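Local coordinates for protein O-methyltransferase, putative (Bacillus cereus, PDB 3DUW) that probably transfers methyl groups from S-adenosyl-L-methionine to hydroxyl groups of its substrates, and is held here with the demethylated product S-adenosyl-L-homocysteine, at residues Ile62-Thr67 and Ile74-Gly79; Arg85-Glu90 and Glu132-Ile137; Lys48-Leu53 and Val162-Asn167. One frame throughout, in Å; residues are numbered along the deposited sequence.

Interaction 1. Residues Ile62-Thr67 and Ile74-Gly79; sequences ILEIGT and IWLARG. With SAH (S-adenosyl-L-homocysteine), chain C.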
loop_
_atom_site.group_PDB
_atom_site.type_symbol
_atom_site.label_atom_id
_atom_site.label_comp_id
_atom_site.label_asym_id
_atom_site.label_seq_id
_atom_site.Cartn_x
_atom_site.Cartn_y
_atom_site.Cartn_z
ATOM N N ILE A 62 -10.564 4.284 -14.080
ATOM C CA ILE A 62 -9.183 3.826 -14.004
ATOM C C ILE A 62 -8.438 3.819 -15.327
ATOM O O ILE A 62 -8.976 3.410 -16.352
ATOM C CB ILE A 62 -9.129 2.385 -13.433
ATOM C CG1 ILE A 62 -9.814 2.332 -12.067
ATOM C CG2 ILE A 62 -7.687 1.912 -13.337
ATOM C CD1 ILE A 62 -9.900 0.933 -11.481
ATOM N N LEU A 63 -7.186 4.265 -15.285
ATOM C CA LEU A 63 -6.322 4.273 -16.455
ATOM C C LEU A 63 -5.129 3.381 -16.141
ATOM O O LEU A 63 -4.455 3.578 -15.129
ATOM C CB LEU A 63 -5.822 5.689 -16.767
ATOM C CG LEU A 63 -4.721 5.786 -17.831
ATOM C CD1 LEU A 63 -5.260 5.320 -19.179
ATOM C CD2 LEU A 63 -4.225 7.223 -17.932
ATOM N N GLU A 64 -4.895 2.387 -16.990
ATOM C CA GLU A 64 -3.764 1.483 -16.817
ATOM C C GLU A 64 -2.871 1.573 -18.041
ATOM O O GLU A 64 -3.359 1.592 -19.174
ATOM C CB GLU A 64 -4.238 0.039 -16.649
ATOM C CG GLU A 64 -3.105 -0.973 -16.629
ATOM C CD GLU A 64 -3.609 -2.374 -16.406
ATOM O OE1 GLU A 64 -4.299 -2.908 -17.304
ATOM O OE2 GLU A 64 -3.329 -2.939 -15.327
ATOM N N ILE A 65 -1.564 1.652 -17.814
ATOM C CA ILE A 65 -0.603 1.713 -18.905
ATOM C C ILE A 65 0.235 0.439 -18.808
ATOM O O ILE A 65 1.036 0.277 -17.887
ATOM C CB ILE A 65 0.304 2.963 -18.790
ATOM C CG1 ILE A 65 -0.562 4.220 -18.629
ATOM C CG2 ILE A 65 1.175 3.081 -20.031
ATOM C CD1 ILE A 65 0.231 5.515 -18.478
ATOM N N GLY A 66 0.019 -0.470 -19.758
ATOM C CA GLY A 66 0.724 -1.744 -19.774
ATOM C C GLY A 66 -0.253 -2.849 -19.387
ATOM O O GLY A 66 -0.413 -3.153 -18.204
ATOM N N THR A 67 -0.875 -3.485 -20.386
ATOM C CA THR A 67 -1.879 -4.527 -20.144
ATOM C C THR A 67 -1.380 -5.984 -20.104
ATOM O O THR A 67 -1.914 -6.787 -19.319
ATOM C CB THR A 67 -2.985 -4.476 -21.237
ATOM O OG1 THR A 67 -3.309 -3.110 -21.545
ATOM C CG2 THR A 67 -4.220 -5.218 -20.753
ATOM N N ILE A 74 -7.817 -7.179 -14.541
ATOM C CA ILE A 74 -8.939 -7.864 -13.912
ATOM C C ILE A 74 -9.015 -7.523 -12.419
ATOM O O ILE A 74 -10.096 -7.263 -11.887
ATOM C CB ILE A 74 -8.820 -9.388 -14.131
ATOM C CG1 ILE A 74 -9.087 -9.698 -15.608
ATOM C CG2 ILE A 74 -9.797 -10.133 -13.233
ATOM C CD1 ILE A 74 -8.696 -11.097 -16.034
ATOM N N TRP A 75 -7.869 -7.509 -11.742
ATOM C CA TRP A 75 -7.856 -7.157 -10.326
ATOM C C TRP A 75 -8.387 -5.737 -10.143
ATOM O O TRP A 75 -9.184 -5.475 -9.241
ATOM C CB TRP A 75 -6.440 -7.232 -9.749
ATOM C CG TRP A 75 -5.962 -8.616 -9.415
ATOM C CD1 TRP A 75 -5.049 -9.357 -10.106
ATOM C CD2 TRP A 75 -6.331 -9.400 -8.271
ATOM N NE1 TRP A 75 -4.819 -10.551 -9.460
ATOM C CE2 TRP A 75 -5.594 -10.602 -8.332
ATOM C CE3 TRP A 75 -7.212 -9.201 -7.199
ATOM C CZ2 TRP A 75 -5.708 -11.605 -7.361
ATOM C CZ3 TRP A 75 -7.326 -10.199 -6.231
ATOM C CH2 TRP A 75 -6.576 -11.384 -6.323
ATOM N N LEU A 76 -7.939 -4.822 -10.996
ATOM C CA LEU A 76 -8.376 -3.431 -10.923
ATOM C C LEU A 76 -9.871 -3.297 -11.197
ATOM O O LEU A 76 -10.594 -2.634 -10.451
ATOM C CB LEU A 76 -7.595 -2.578 -11.927
ATOM C CG LEU A 76 -6.110 -2.350 -11.623
ATOM C CD1 LEU A 76 -5.412 -1.781 -12.843
ATOM C CD2 LEU A 76 -5.973 -1.401 -10.442
ATOM N N ALA A 77 -10.332 -3.935 -12.267
ATOM C CA ALA A 77 -11.740 -3.865 -12.636
ATOM C C ALA A 77 -12.644 -4.434 -11.549
ATOM O O ALA A 77 -13.746 -3.935 -11.323
ATOM C CB ALA A 77 -11.970 -4.602 -13.944
ATOM N N ARG A 78 -12.181 -5.474 -10.867
ATOM C CA ARG A 78 -12.982 -6.079 -9.817
ATOM C C ARG A 78 -13.115 -5.188 -8.589
ATOM O O ARG A 78 -13.901 -5.480 -7.687
ATOM C CB ARG A 78 -12.403 -7.440 -9.440
ATOM C CG ARG A 78 -12.675 -8.504 -10.482
ATOM C CD ARG A 78 -12.032 -9.821 -10.118
ATOM N NE ARG A 78 -12.504 -10.895 -10.983
ATOM C CZ ARG A 78 -12.079 -12.151 -10.909
ATOM N NH1 ARG A 78 -11.168 -12.491 -10.012
ATOM N NH2 ARG A 78 -12.573 -13.068 -11.731
ATOM N N GLY A 79 -12.355 -4.097 -8.560
ATOM C CA GLY A 79 -12.436 -3.175 -7.442
ATOM C C GLY A 79 -13.491 -2.103 -7.671
ATOM O O GLY A 79 -13.821 -1.341 -6.758
HETATM N N SAH C . 0.445 -4.679 -15.574
HETATM C CA SAH C . 0.276 -5.982 -16.317
HETATM C CB SAH C . 1.541 -6.356 -17.015
HETATM C CG SAH C . 2.078 -5.408 -18.061
HETATM S SD SAH C . 3.779 -5.943 -18.534
HETATM C C SAH C . -0.045 -7.094 -15.264
HETATM O O SAH C . -0.039 -6.794 -14.066
HETATM O OXT SAH C . -0.304 -8.264 -15.722
HETATM C "C5'" SAH C . 4.277 -4.536 -19.443
HETATM C "C4'" SAH C . 3.401 -4.354 -20.775
HETATM O "O4'" SAH C . 3.967 -3.163 -21.319
HETATM C "C3'" SAH C . 3.606 -5.388 -21.872
HETATM O "O3'" SAH C . 2.386 -6.045 -22.225
HETATM C "C2'" SAH C . 4.240 -4.531 -23.040
HETATM O "O2'" SAH C . 3.926 -5.033 -24.330
HETATM C "C1'" SAH C . 3.685 -3.152 -22.751
HETATM N N9 SAH C . 4.312 -2.108 -23.314
HETATM C C8 SAH C . 5.646 -1.832 -23.561
HETATM N N7 SAH C . 5.877 -0.693 -24.134
HETATM C C5 SAH C . 4.592 -0.119 -24.302
HETATM C C6 SAH C . 4.184 1.139 -24.876
HETATM N N6 SAH C . 5.035 2.039 -25.385
HETATM N N1 SAH C . 2.831 1.367 -24.869
HETATM C C2 SAH C . 1.925 0.481 -24.361
HETATM N N3 SAH C . 2.276 -0.733 -23.806
HETATM C C4 SAH C . 3.622 -0.965 -23.810
#

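Interaction 2. Residues Arg85-Glu90 and Glu132-Ile137; sequences RVVTLE and EPFDFI. With SAH (S-adenosyl-L-homocysteine), chain C.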
loop_
_atom_site.group_PDB
_atom_site.type_symbol
_atom_site.label_atom_id
_atom_site.label_comp_id
_atom_site.label_asym_id
_atom_site.label_seq_id
_atom_site.Cartn_x
_atom_site.Cartn_y
_atom_site.Cartn_z
ATOM N N ARG A 85 -15.222 2.182 -14.790
ATOM C CA ARG A 85 -14.587 1.705 -16.005
ATOM C C ARG A 85 -13.072 1.719 -15.918
ATOM O O ARG A 85 -12.484 2.434 -15.102
ATOM C CB ARG A 85 -15.032 2.550 -17.204
ATOM C CG ARG A 85 -14.721 4.035 -17.086
ATOM C CD ARG A 85 -15.101 4.779 -18.361
ATOM N NE ARG A 85 -14.836 6.215 -18.279
ATOM C CZ ARG A 85 -15.054 7.071 -19.274
ATOM N NH1 ARG A 85 -15.540 6.635 -20.429
ATOM N NH2 ARG A 85 -14.792 8.363 -19.116
ATOM N N VAL A 86 -12.456 0.901 -16.763
ATOM C CA VAL A 86 -11.009 0.805 -16.854
ATOM C C VAL A 86 -10.624 0.961 -18.316
ATOM O O VAL A 86 -11.247 0.366 -19.196
ATOM C CB VAL A 86 -10.475 -0.575 -16.401
ATOM C CG1 VAL A 86 -8.955 -0.611 -16.545
ATOM C CG2 VAL A 86 -10.882 -0.860 -14.970
ATOM N N VAL A 87 -9.619 1.788 -18.566
ATOM C CA VAL A 87 -9.094 1.986 -19.906
ATOM C C VAL A 87 -7.640 1.562 -19.763
ATOM O O VAL A 87 -6.900 2.142 -18.969
ATOM C CB VAL A 87 -9.153 3.462 -20.347
ATOM C CG1 VAL A 87 -8.485 3.619 -21.701
ATOM C CG2 VAL A 87 -10.600 3.931 -20.412
ATOM N N THR A 88 -7.237 0.536 -20.505
ATOM C CA THR A 88 -5.871 0.046 -20.421
ATOM C C THR A 88 -5.178 0.109 -21.782
ATOM O O THR A 88 -5.784 -0.178 -22.820
ATOM C CB THR A 88 -5.849 -1.391 -19.830
ATOM O OG1 THR A 88 -4.495 -1.811 -19.649
ATOM C CG2 THR A 88 -6.593 -2.369 -20.730
ATOM N N LEU A 89 -3.905 0.494 -21.761
ATOM C CA LEU A 89 -3.112 0.669 -22.975
ATOM C C LEU A 89 -2.061 -0.419 -23.189
ATOM O O LEU A 89 -1.265 -0.716 -22.294
ATOM C CB LEU A 89 -2.435 2.043 -22.924
ATOM C CG LEU A 89 -3.363 3.178 -22.473
ATOM C CD1 LEU A 89 -2.607 4.495 -22.495
ATOM C CD2 LEU A 89 -4.586 3.251 -23.372
ATOM N N GLU A 90 -2.051 -0.992 -24.391
ATOM C CA GLU A 90 -1.119 -2.061 -24.733
ATOM C C GLU A 90 -0.556 -1.896 -26.146
ATOM O O GLU A 90 -1.309 -1.771 -27.114
ATOM C CB GLU A 90 -1.829 -3.410 -24.596
ATOM C CG GLU A 90 -1.004 -4.613 -25.007
ATOM C CD GLU A 90 0.338 -4.662 -24.306
ATOM O OE1 GLU A 90 0.365 -4.515 -23.062
ATOM O OE2 GLU A 90 1.364 -4.854 -24.995
ATOM N N GLU A 132 -13.431 11.446 -19.073
ATOM C CA GLU A 132 -13.488 12.149 -17.804
ATOM C C GLU A 132 -12.135 11.939 -17.138
ATOM O O GLU A 132 -11.384 11.037 -17.519
ATOM C CB GLU A 132 -14.596 11.567 -16.925
ATOM C CG GLU A 132 -15.967 11.592 -17.570
ATOM C CD GLU A 132 -16.359 12.979 -18.033
ATOM O OE1 GLU A 132 -16.451 13.886 -17.178
ATOM O OE2 GLU A 132 -16.569 13.166 -19.251
ATOM N N PRO A 133 -11.791 12.778 -16.152
ATOM C CA PRO A 133 -10.499 12.601 -15.483
ATOM C C PRO A 133 -10.434 11.218 -14.844
ATOM O O PRO A 133 -11.455 10.675 -14.425
ATOM C CB PRO A 133 -10.499 13.711 -14.439
ATOM C CG PRO A 133 -11.301 14.791 -15.102
ATOM C CD PRO A 133 -12.453 14.014 -15.699
ATOM N N PHE A 134 -9.235 10.651 -14.784
ATOM C CA PHE A 134 -9.044 9.339 -14.180
ATOM C C PHE A 134 -8.740 9.496 -12.694
ATOM O O PHE A 134 -7.900 10.316 -12.310
ATOM C CB PHE A 134 -7.908 8.608 -14.890
ATOM C CG PHE A 134 -8.220 8.263 -16.316
ATOM C CD1 PHE A 134 -9.092 7.220 -16.616
ATOM C CD2 PHE A 134 -7.675 9.002 -17.362
ATOM C CE1 PHE A 134 -9.420 6.919 -17.937
ATOM C CE2 PHE A 134 -7.994 8.710 -18.687
ATOM C CZ PHE A 134 -8.869 7.667 -18.974
ATOM N N ASP A 135 -9.431 8.715 -11.867
ATOM C CA ASP A 135 -9.261 8.771 -10.418
ATOM C C ASP A 135 -8.156 7.852 -9.905
ATOM O O ASP A 135 -7.683 8.023 -8.785
ATOM C CB ASP A 135 -10.558 8.378 -9.697
ATOM C CG ASP A 135 -11.803 8.884 -10.393
ATOM O OD1 ASP A 135 -11.889 10.098 -10.660
ATOM O OD2 ASP A 135 -12.703 8.059 -10.663
ATOM N N PHE A 136 -7.758 6.879 -10.718
ATOM C CA PHE A 136 -6.733 5.916 -10.322
ATOM C C PHE A 136 -5.935 5.565 -11.574
ATOM O O PHE A 136 -6.507 5.179 -12.592
ATOM C CB PHE A 136 -7.421 4.677 -9.739
ATOM C CG PHE A 136 -6.496 3.722 -9.043
ATOM C CD1 PHE A 136 -5.651 2.888 -9.770
ATOM C CD2 PHE A 136 -6.490 3.635 -7.657
ATOM C CE1 PHE A 136 -4.815 1.979 -9.122
ATOM C CE2 PHE A 136 -5.657 2.731 -7.002
ATOM C CZ PHE A 136 -4.819 1.901 -7.738
ATOM N N ILE A 137 -4.614 5.701 -11.498
ATOM C CA ILE A 137 -3.751 5.431 -12.642
ATOM C C ILE A 137 -2.626 4.464 -12.271
ATOM O O ILE A 137 -1.873 4.706 -11.321
ATOM C CB ILE A 137 -3.153 6.753 -13.176
ATOM C CG1 ILE A 137 -4.291 7.734 -13.490
ATOM C CG2 ILE A 137 -2.308 6.495 -14.414
ATOM C CD1 ILE A 137 -3.830 9.118 -13.881
HETATM N N SAH C . 0.445 -4.679 -15.574
HETATM C CA SAH C . 0.276 -5.982 -16.317
HETATM C CB SAH C . 1.541 -6.356 -17.015
HETATM C CG SAH C . 2.078 -5.408 -18.061
HETATM S SD SAH C . 3.779 -5.943 -18.534
HETATM C C SAH C . -0.045 -7.094 -15.264
HETATM O O SAH C . -0.039 -6.794 -14.066
HETATM O OXT SAH C . -0.304 -8.264 -15.722
HETATM C "C5'" SAH C . 4.277 -4.536 -19.443
HETATM C "C4'" SAH C . 3.401 -4.354 -20.775
HETATM O "O4'" SAH C . 3.967 -3.163 -21.319
HETATM C "C3'" SAH C . 3.606 -5.388 -21.872
HETATM O "O3'" SAH C . 2.386 -6.045 -22.225
HETATM C "C2'" SAH C . 4.240 -4.531 -23.040
HETATM O "O2'" SAH C . 3.926 -5.033 -24.330
HETATM C "C1'" SAH C . 3.685 -3.152 -22.751
HETATM N N9 SAH C . 4.312 -2.108 -23.314
HETATM C C8 SAH C . 5.646 -1.832 -23.561
HETATM N N7 SAH C . 5.877 -0.693 -24.134
HETATM C C5 SAH C . 4.592 -0.119 -24.302
HETATM C C6 SAH C . 4.184 1.139 -24.876
HETATM N N6 SAH C . 5.035 2.039 -25.385
HETATM N N1 SAH C . 2.831 1.367 -24.869
HETATM C C2 SAH C . 1.925 0.481 -24.361
HETATM N N3 SAH C . 2.276 -0.733 -23.806
HETATM C C4 SAH C . 3.622 -0.965 -23.810
#

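Interaction 3. Residues Lys48-Leu53 and Val162-Asn167; sequences KFLQLL and VIIGDN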
loop_
_atom_site.group_PDB
_atom_site.type_symbol
_atom_site.label_atom_id
_atom_site.label_comp_id
_atom_site.label_asym_id
_atom_site.label_seq_id
_atom_site.Cartn_x
_atom_site.Cartn_y
_atom_site.Cartn_z
ATOM N N LYS A 48 -4.161 -8.050 -5.594
ATOM C CA LYS A 48 -5.192 -7.790 -4.602
ATOM C C LYS A 48 -4.959 -6.448 -3.924
ATOM O O LYS A 48 -5.912 -5.773 -3.539
ATOM C CB LYS A 48 -5.265 -8.902 -3.561
ATOM C CG LYS A 48 -6.486 -8.738 -2.677
ATOM C CD LYS A 48 -6.858 -10.012 -1.962
ATOM C CE LYS A 48 -8.185 -9.840 -1.245
ATOM N NZ LYS A 48 -8.561 -11.077 -0.525
ATOM N N PHE A 49 -3.695 -6.058 -3.778
ATOM C CA PHE A 49 -3.379 -4.764 -3.190
ATOM C C PHE A 49 -4.014 -3.693 -4.079
ATOM O O PHE A 49 -4.644 -2.756 -3.587
ATOM C CB PHE A 49 -1.865 -4.550 -3.136
ATOM C CG PHE A 49 -1.471 -3.177 -2.675
ATOM C CD1 PHE A 49 -1.449 -2.859 -1.320
ATOM C CD2 PHE A 49 -1.167 -2.184 -3.599
ATOM C CE1 PHE A 49 -1.130 -1.567 -0.896
ATOM C CE2 PHE A 49 -0.849 -0.892 -3.182
ATOM C CZ PHE A 49 -0.832 -0.586 -1.829
ATOM N N LEU A 50 -3.841 -3.825 -5.391
ATOM C CA LEU A 50 -4.419 -2.856 -6.315
ATOM C C LEU A 50 -5.943 -2.838 -6.219
ATOM O O LEU A 50 -6.555 -1.774 -6.166
ATOM C CB LEU A 50 -4.002 -3.171 -7.750
ATOM C CG LEU A 50 -2.525 -2.934 -8.077
ATOM C CD1 LEU A 50 -2.243 -3.462 -9.469
ATOM C CD2 LEU A 50 -2.181 -1.450 -7.990
ATOM N N GLN A 51 -6.557 -4.016 -6.200
ATOM C CA GLN A 51 -8.009 -4.098 -6.105
ATOM C C GLN A 51 -8.507 -3.395 -4.847
ATOM O O GLN A 51 -9.451 -2.606 -4.894
ATOM C CB GLN A 51 -8.442 -5.558 -6.074
ATOM C CG GLN A 51 -9.939 -5.766 -6.040
ATOM C CD GLN A 51 -10.284 -7.230 -6.028
ATOM O OE1 GLN A 51 -10.101 -7.910 -5.027
ATOM N NE2 GLN A 51 -10.758 -7.732 -7.155
ATOM N N LEU A 52 -7.873 -3.689 -3.718
ATOM C CA LEU A 52 -8.276 -3.083 -2.460
ATOM C C LEU A 52 -8.071 -1.574 -2.466
ATOM O O LEU A 52 -8.909 -0.835 -1.951
ATOM C CB LEU A 52 -7.511 -3.725 -1.298
ATOM C CG LEU A 52 -7.888 -5.188 -1.027
ATOM C CD1 LEU A 52 -6.922 -5.794 -0.021
ATOM C CD2 LEU A 52 -9.327 -5.271 -0.524
ATOM N N LEU A 53 -6.978 -1.102 -3.059
ATOM C CA LEU A 53 -6.735 0.333 -3.088
ATOM C C LEU A 53 -7.810 1.021 -3.926
ATOM O O LEU A 53 -8.257 2.120 -3.596
ATOM C CB LEU A 53 -5.345 0.637 -3.652
ATOM C CG LEU A 53 -4.838 2.057 -3.370
ATOM C CD1 LEU A 53 -4.830 2.322 -1.866
ATOM C CD2 LEU A 53 -3.442 2.221 -3.960
ATOM N N VAL A 162 -5.105 8.870 -7.525
ATOM C CA VAL A 162 -4.052 8.014 -6.999
ATOM C C VAL A 162 -3.248 7.475 -8.178
ATOM O O VAL A 162 -3.821 7.052 -9.183
ATOM C CB VAL A 162 -4.638 6.817 -6.218
ATOM C CG1 VAL A 162 -3.526 5.837 -5.842
ATOM C CG2 VAL A 162 -5.351 7.311 -4.972
ATOM N N ILE A 163 -1.926 7.517 -8.061
ATOM C CA ILE A 163 -1.047 7.005 -9.104
ATOM C C ILE A 163 -0.140 5.946 -8.493
ATOM O O ILE A 163 0.526 6.197 -7.486
ATOM C CB ILE A 163 -0.151 8.118 -9.701
ATOM C CG1 ILE A 163 -1.017 9.207 -10.339
ATOM C CG2 ILE A 163 0.801 7.521 -10.734
ATOM C CD1 ILE A 163 -0.240 10.442 -10.771
ATOM N N ILE A 164 -0.138 4.756 -9.082
ATOM C CA ILE A 164 0.724 3.680 -8.616
ATOM C C ILE A 164 1.702 3.384 -9.739
ATOM O O ILE A 164 1.288 3.171 -10.882
ATOM C CB ILE A 164 -0.056 2.379 -8.332
ATOM C CG1 ILE A 164 -1.000 2.572 -7.142
ATOM C CG2 ILE A 164 0.925 1.237 -8.064
ATOM C CD1 ILE A 164 -0.290 2.785 -5.819
ATOM N N GLY A 165 2.994 3.404 -9.418
ATOM C CA GLY A 165 4.019 3.092 -10.399
ATOM C C GLY A 165 4.694 1.813 -9.939
ATOM O O GLY A 165 5.311 1.790 -8.877
ATOM N N ASP A 166 4.575 0.748 -10.721
ATOM C CA ASP A 166 5.164 -0.537 -10.362
ATOM C C ASP A 166 6.606 -0.670 -10.841
ATOM O O ASP A 166 7.050 0.057 -11.740
ATOM C CB ASP A 166 4.315 -1.661 -10.975
ATOM C CG ASP A 166 4.618 -3.035 -10.385
ATOM O OD1 ASP A 166 5.039 -3.110 -9.210
ATOM O OD2 ASP A 166 4.399 -4.046 -11.095
ATOM N N ASN A 167 7.329 -1.596 -10.215
ATOM C CA ASN A 167 8.701 -1.920 -10.585
ATOM C C ASN A 167 9.654 -0.731 -10.561
ATOM O O ASN A 167 10.387 -0.488 -11.525
ATOM C CB ASN A 167 8.695 -2.565 -11.975
ATOM C CG ASN A 167 7.631 -3.643 -12.104
ATOM O OD1 ASN A 167 6.704 -3.526 -12.908
ATOM N ND2 ASN A 167 7.752 -4.694 -11.300
#

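Interaction 1. Residues Ile62-Thr67 and Ile74-Gly79
Leu76, on helix 71-77, carries the whole helix side of this contact, meeting Ile62 and Glu64 of strand 61-65. The apolar pair is made with Ile62. Its CG1 stands beside the backbone N (chi1 -56°) and the chain then runs out extended, which carries CD1 to 4.2 Å from Leu76 CB. The same CD1 also makes a van der Waals contact with a backbone carbonyl, 3.8 Å from Leu76 O. CA atoms of Ile62 and Leu76 lie 7.9 Å apart, so the side chains bridge strand and helix.

The second kind of contact sets a carboxylate against a methyl group. Glu64 points at the helix with CG anti to its backbone N (chi1 173°), and its OE2 comes within 3.4 Å of Leu76 CD1, the two side chains running obliquely past each other. The polar bonds of this carboxylate are made elsewhere: OE2 with Ser72 OG, OE1 with the hydroxyls of Thr73 and Thr88.

Binding of SAH follows where the strand ends. The amino N of SAH donates to Gly66 O at 3.2 Å. Gly66 has a positive phi, and its backbone angles by themselves call for glycine, as suits the glycine-containing turn after the first strand of a Rossmann-like methyltransferase.

Buried Glu64 is therefore fixed by hydroxyls while Leu76 packs beside it; Ser72 also binds SAH, consistent with a second-shell role for Glu64.

Interaction 2. Residues Arg85-Glu90 and Glu132-Ile137
Val87 and Phe134 form the close-packed half of this contact in the Rossmann-like methyltransferase sheet, where strand 61-65 separates strand 85-90 from strand 136-139, into which residues 132-134 lead. Side chains reaching past the intervening strand make the contact, with Arg85 meeting the backbone of Glu132. Val87 CG2 approaches the edge of the Phe134 ring, near its plane, at 4.1 Å from CE1, and the side chains cross at about a right angle. Phe134 CG lies beside the backbone N (chi1 -66°), a setting that brings the ring back over its own chain: Glu132 O sits 4.1 Å above the ring plane, over the centre. Ile126 of helix 119-128 packs on Val87 and Phe134.

The other half is looser and nearer solvent. Arg85 stretches out so that NH2 comes 3.4 Å from Glu132 N, at the guanidinium edge; both are donors, so no hydrogen bond can be assigned. Nor is there a salt bridge, since Arg85 NH2 and Glu132 OE2 stand 5.1 Å apart. Arg85 NE makes a weak hydrogen bond with Asn61 OD1.

Farther along, Glu90 grips the ribose of SAH with both carboxylate oxygens: O3' donates to OE1 and O2' to OE2, each at 2.7 Å.

Interaction 3. Residues Lys48-Leu53 and Val162-Asn167
Leu53 and Ile164 reach toward each other tip to tip, with Leu53 CD2 3.7 Å from Ile164 CD1 and slightly farther, 4.0 Å, from Ile164 CG1. Leu53 has CG anti to its backbone N (chi1 -164°), which directs the branch from the helix toward the strand. The same CD2 methyl also meets Val162 CG1 at 4.1 Å, so one leucine branch touches two residues that project from the same face of strand 162-166.

Leu50, one helical turn earlier, approaches differently. Its CB is not aimed at the strand, yet the end of the side chain comes closer, and CD2 lies 4.1 Å from Ile164 CG2 as the two side chains pass at a slant. Ile164 thus offers separate branches: CG2 to Leu50, CG1 and CD1 to Leu53.

Helix 44-57 here covers one face of the central sheet of the Rossmann-like methyltransferase fold. The local axes run nearly antiparallel, at 173°, and approach to 11.4 Å. CA pairing follows this direction, Leu50 with Ile164 at 8.6 Å and Leu53 with Val162.

All four touching residues are buried. Phe136 and Met218 from the flanking strands also pack on Leu53, which in addition meets Leu53 of the second subunit.

How the interactions relate
The three interactions share one mixed sheet, in which strands 85-90, 61-65, 136-139 and 162-166 are successive parallel neighbours. Interactions 1 and 2 lie about 8 Å apart between centres, 1 and 3 about 9 Å, and 2 and 3 about 13 Å. Both segments of interaction 1 precede those of interaction 2, and all four lie between the segments of interaction 3. A probable hydrogen bond of Thr67 OG1 with Thr88 OG1 and packing of Leu63 on Phe134 connect the first two. Leu76 packs on Leu50, joining helices 71-77 and 44-57, while backbone bonds of Ile137 with Val162 and Ile164 join interactions 2 and 3. The C-terminal ends of strands 61-65 and 85-90 both reach SAH, through Gly66 and Glu90.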